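Local coordinates for calcium uptake protein 2, mitochondrial (Homo sapiens, PDB 6LB7), which probably senses calcium through EF-hand motifs and helps to regulate calcium uptake into mitochondria, at residues I116-F121 with L158-F163. Sequence-based numbering, arbitrary orientation.
Sequences IEKREF and LQMRFF. With CA (calcium ion), chain F.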
ATOM      1  N   ILE B 116      14.027 -18.314 -10.040  1.00 22.28           N
ATOM      2  CA  ILE B 116      14.404 -18.403  -8.649  1.00 19.63           C
ATOM      3  C   ILE B 116      15.209 -19.670  -8.459  1.00 24.11           C
ATOM      4  O   ILE B 116      14.796 -20.759  -8.876  1.00 24.26           O
ATOM      5  CB  ILE B 116      13.176 -18.382  -7.734  1.00 20.28           C
ATOM      6  CG1 ILE B 116      12.513 -17.003  -7.792  1.00 14.85           C
ATOM      7  CG2 ILE B 116      13.615 -18.743  -6.319  1.00 20.32           C
ATOM      8  CD1 ILE B 116      11.187 -16.974  -7.074  1.00 31.29           C
ATOM      9  N   GLU B 117      16.370 -19.532  -7.850  1.00 17.91           N
ATOM     10  CA  GLU B 117      17.203 -20.686  -7.593  1.00 21.43           C
ATOM     11  C   GLU B 117      17.180 -20.997  -6.107  1.00 18.16           C
ATOM     12  O   GLU B 117      16.854 -20.138  -5.277  1.00 18.30           O
ATOM     13  CB  GLU B 117      18.616 -20.427  -8.114  1.00 28.61           C
ATOM     14  CG  GLU B 117      18.539 -19.868  -9.522  1.00 45.62           C
ATOM     15  CD  GLU B 117      19.813 -20.026 -10.327  1.00 55.50           C
ATOM     16  OE1 GLU B 117      20.723 -20.768  -9.902  1.00 63.10           O
ATOM     17  OE2 GLU B 117      19.896 -19.394 -11.398  1.00 54.27           O
ATOM     18  N   LYS B 118      17.494 -22.257  -5.783  1.00 17.83           N
ATOM     19  CA  LYS B 118      17.457 -22.686  -4.391  1.00 18.94           C
ATOM     20  C   LYS B 118      18.179 -21.690  -3.494  1.00 28.38           C
ATOM     21  O   LYS B 118      17.696 -21.364  -2.403  1.00 24.62           O
ATOM     22  CB  LYS B 118      18.061 -24.087  -4.249  1.00 24.84           C
ATOM     23  CG  LYS B 118      17.884 -24.690  -2.851  1.00 29.03           C
ATOM     24  CD  LYS B 118      18.273 -26.162  -2.825  1.00 37.39           C
ATOM     25  CE  LYS B 118      18.131 -26.740  -1.417  1.00 42.49           C
ATOM     26  NZ  LYS B 118      18.367 -28.210  -1.375  1.00 40.07           N
ATOM     27  N   ARG B 119      19.310 -21.154  -3.968  1.00 25.53           N
ATOM     28  CA  ARG B 119      20.099 -20.214  -3.170  1.00 22.72           C
ATOM     29  C   ARG B 119      19.322 -18.937  -2.885  1.00 20.94           C
ATOM     30  O   ARG B 119      19.442 -18.355  -1.800  1.00 26.34           O
ATOM     31  CB  ARG B 119      21.406 -19.883  -3.900  1.00 34.89           C
ATOM     32  CG  ARG B 119      21.987 -18.512  -3.567  1.00 40.36           C
ATOM     33  CD  ARG B 119      23.196 -18.150  -4.461  1.00 40.53           C
ATOM     34  NE  ARG B 119      22.874 -18.250  -5.883  1.00 43.99           N
ATOM     35  CZ  ARG B 119      23.180 -19.295  -6.644  1.00 42.16           C
ATOM     36  NH1 ARG B 119      23.817 -20.330  -6.123  1.00 43.66           N
ATOM     37  NH2 ARG B 119      22.841 -19.314  -7.924  1.00 39.01           N
ATOM     38  N   GLU B 120      18.517 -18.485  -3.847  1.00 18.54           N
ATOM     39  CA  GLU B 120      17.694 -17.302  -3.626  1.00 25.88           C
ATOM     40  C   GLU B 120      16.528 -17.596  -2.683  1.00 22.45           C
ATOM     41  O   GLU B 120      16.155 -16.747  -1.869  1.00 20.50           O
ATOM     42  CB  GLU B 120      17.176 -16.786  -4.962  1.00 16.72           C
ATOM     43  CG  GLU B 120      18.303 -16.214  -5.836  1.00 19.26           C
ATOM     44  CD  GLU B 120      17.818 -15.875  -7.226  1.00 21.51           C
ATOM     45  OE1 GLU B 120      17.058 -16.688  -7.799  1.00 20.13           O
ATOM     46  OE2 GLU B 120      18.200 -14.805  -7.740  1.00 22.10           O
ATOM     47  N   PHE B 121      15.926 -18.780  -2.794  1.00 19.75           N
ATOM     48  CA  PHE B 121      14.847 -19.139  -1.876  1.00 16.82           C
ATOM     49  C   PHE B 121      15.372 -19.251  -0.458  1.00 24.80           C
ATOM     50  O   PHE B 121      14.657 -18.950   0.502  1.00 15.94           O
ATOM     51  CB  PHE B 121      14.210 -20.452  -2.323  1.00 22.41           C
ATOM     52  CG  PHE B 121      12.881 -20.746  -1.692  1.00 21.64           C
ATOM     53  CD1 PHE B 121      11.768 -19.976  -1.998  1.00 22.69           C
ATOM     54  CD2 PHE B 121      12.739 -21.815  -0.810  1.00 26.16           C
ATOM     55  CE1 PHE B 121      10.528 -20.261  -1.433  1.00 26.88           C
ATOM     56  CE2 PHE B 121      11.502 -22.106  -0.234  1.00 29.37           C
ATOM     57  CZ  PHE B 121      10.397 -21.331  -0.552  1.00 26.99           C
ATOM     58  N   LEU B 158       8.656 -28.154  -0.387  1.00 20.61           N
ATOM     59  CA  LEU B 158       8.725 -27.040  -1.339  1.00 22.69           C
ATOM     60  C   LEU B 158      10.074 -26.996  -2.060  1.00 24.15           C
ATOM     61  O   LEU B 158      10.140 -26.746  -3.269  1.00 18.63           O
ATOM     62  CB  LEU B 158       8.460 -25.706  -0.632  1.00 22.90           C
ATOM     63  CG  LEU B 158       7.030 -25.374  -0.197  1.00 23.91           C
ATOM     64  CD1 LEU B 158       6.922 -23.908   0.172  1.00 22.75           C
ATOM     65  CD2 LEU B 158       5.989 -25.746  -1.287  1.00 26.22           C
ATOM     66  N   GLN B 159      11.168 -27.212  -1.340  1.00 14.38           N
ATOM     67  CA  GLN B 159      12.462 -27.170  -2.016  1.00 26.77           C
ATOM     68  C   GLN B 159      12.571 -28.286  -3.056  1.00 28.72           C
ATOM     69  O   GLN B 159      13.135 -28.082  -4.135  1.00 26.12           O
ATOM     70  CB  GLN B 159      13.592 -27.244  -0.993  1.00 19.36           C
ATOM     71  CG  GLN B 159      13.652 -26.040  -0.087  1.00 25.86           C
ATOM     72  CD  GLN B 159      14.845 -26.078   0.825  1.00 35.30           C
ATOM     73  OE1 GLN B 159      15.858 -25.438   0.556  1.00 48.34           O
ATOM     74  NE2 GLN B 159      14.742 -26.838   1.909  1.00 33.35           N
ATOM     75  N   MET B 160      12.001 -29.458  -2.762  1.00 25.55           N
ATOM     76  CA  MET B 160      11.919 -30.535  -3.751  1.00 32.44           C
ATOM     77  C   MET B 160      11.096 -30.122  -4.964  1.00 26.33           C
ATOM     78  O   MET B 160      11.531 -30.284  -6.110  1.00 30.88           O
ATOM     79  CB  MET B 160      11.287 -31.776  -3.128  1.00 46.82           C
ATOM     80  CG  MET B 160      12.062 -32.383  -1.998  1.00 64.41           C
ATOM     81  SD  MET B 160      13.421 -33.331  -2.676  1.00 89.08           S
ATOM     82  CE  MET B 160      12.669 -33.960  -4.176  1.00 85.84           C
ATOM     83  N   ARG B 161       9.874 -29.644  -4.718  1.00 24.15           N
ATOM     84  CA  ARG B 161       8.976 -29.273  -5.803  1.00 33.36           C
ATOM     85  C   ARG B 161       9.586 -28.186  -6.683  1.00 32.18           C
ATOM     86  O   ARG B 161       9.470 -28.230  -7.913  1.00 37.54           O
ATOM     87  CB  ARG B 161       7.646 -28.817  -5.205  1.00 27.47           C
ATOM     88  CG  ARG B 161       6.744 -28.028  -6.080  1.00 30.52           C
ATOM     89  CD  ARG B 161       6.157 -28.802  -7.185  1.00 29.50           C
ATOM     90  NE  ARG B 161       4.860 -28.598  -7.308  1.00 43.47           N
ATOM     91  CZ  ARG B 161       4.356 -28.093  -8.267  1.00 58.09           C
ATOM     92  NH1 ARG B 161       5.039 -27.726  -9.194  1.00 62.63           N
ATOM     93  NH2 ARG B 161       3.167 -27.941  -8.296  1.00 63.36           N
ATOM     94  N   PHE B 162      10.279 -27.224  -6.077  1.00 24.66           N
ATOM     95  CA  PHE B 162      10.788 -26.075  -6.815  1.00 24.37           C
ATOM     96  C   PHE B 162      12.160 -26.339  -7.424  1.00 27.18           C
ATOM     97  O   PHE B 162      12.427 -25.905  -8.549  1.00 31.21           O
ATOM     98  CB  PHE B 162      10.858 -24.837  -5.902  1.00 20.38           C
ATOM     99  CG  PHE B 162       9.497 -24.326  -5.445  1.00 28.83           C
ATOM    100  CD1 PHE B 162       8.350 -24.592  -6.187  1.00 27.23           C
ATOM    101  CD2 PHE B 162       9.373 -23.580  -4.274  1.00 27.64           C
ATOM    102  CE1 PHE B 162       7.099 -24.135  -5.769  1.00 26.84           C
ATOM    103  CE2 PHE B 162       8.120 -23.111  -3.848  1.00 32.43           C
ATOM    104  CZ  PHE B 162       6.981 -23.391  -4.597  1.00 29.01           C
ATOM    105  N   PHE B 163      13.041 -27.048  -6.712  1.00 27.00           N
ATOM    106  CA  PHE B 163      14.442 -27.112  -7.108  1.00 27.91           C
ATOM    107  C   PHE B 163      15.047 -28.512  -7.240  1.00 35.86           C
ATOM    108  O   PHE B 163      16.233 -28.613  -7.560  1.00 36.20           O
ATOM    109  CB  PHE B 163      15.294 -26.298  -6.121  1.00 28.83           C
ATOM    110  CG  PHE B 163      14.675 -24.976  -5.737  1.00 24.70           C
ATOM    111  CD1 PHE B 163      14.333 -24.707  -4.422  1.00 24.08           C
ATOM    112  CD2 PHE B 163      14.406 -24.016  -6.701  1.00 20.74           C
ATOM    113  CE1 PHE B 163      13.755 -23.482  -4.073  1.00 20.22           C
ATOM    114  CE2 PHE B 163      13.812 -22.796  -6.358  1.00 27.13           C
ATOM    115  CZ  PHE B 163      13.489 -22.534  -5.043  1.00 25.87           C
TER
HETATM  116 CA    CA F 501      17.517 -15.670  -9.879  1.00 22.68          CA
HETATM  117  O   HOH W   1      15.856 -22.688  -0.416  1.00 30.87           O
HETATM  118  O   HOH W   2      19.574 -17.282  -9.971  1.00 32.94           O
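Phe-121 holds CG anti to its own N (chi1 -165°) and Phe-163 holds CG anti to its carbonyl carbon (chi1 -43°), and these settings bring the two rings together between helices 118-129 and 157-163. The Phe-163 ring lies flat against the first turn of helix 118-129: Lys-118 CA sits over its centre, 3.7 Å from the centroid, a CH-pi contact, while CB of Phe-162 covers the opposite face. Ile-116 O meets the ring edge, 3.4 Å from Phe-163 CE2; Phe-121 CB approaches obliquely, 3.5 Å from Phe-163 CZ. An alanine in place of Phe-163 would probably open a gap beneath Lys-118 CA and leave Phe-121 CB without its closest apolar partner here. The Phe-121 ring enters as a knob among Leu-158, Gln-159, Phe-162 and Phe-163; Phe-162 turns its edge to the Phe-121 face, with planes at 82° and centroids 5.9 Å apart. On the polar side, one water donates to both Lys-118 O (3.0 Å) and Gln-159 OE1, while Gln-159 NE2 is hydrogen-bonded to Ile-154 O. On the same turn of helix, Glu-120 binds calcium through OE1 and OE2, each 2.4 Å from the ion, and OE1 also accepts a hydrogen bond from Glu-117 N. With the side chains of Asp-109, Asp-111 and Asn-113 and the backbone O of Met-115 completing the protein ligands, this bidentate glutamate at the start of the exiting helix marks a calcium-loaded EF-hand.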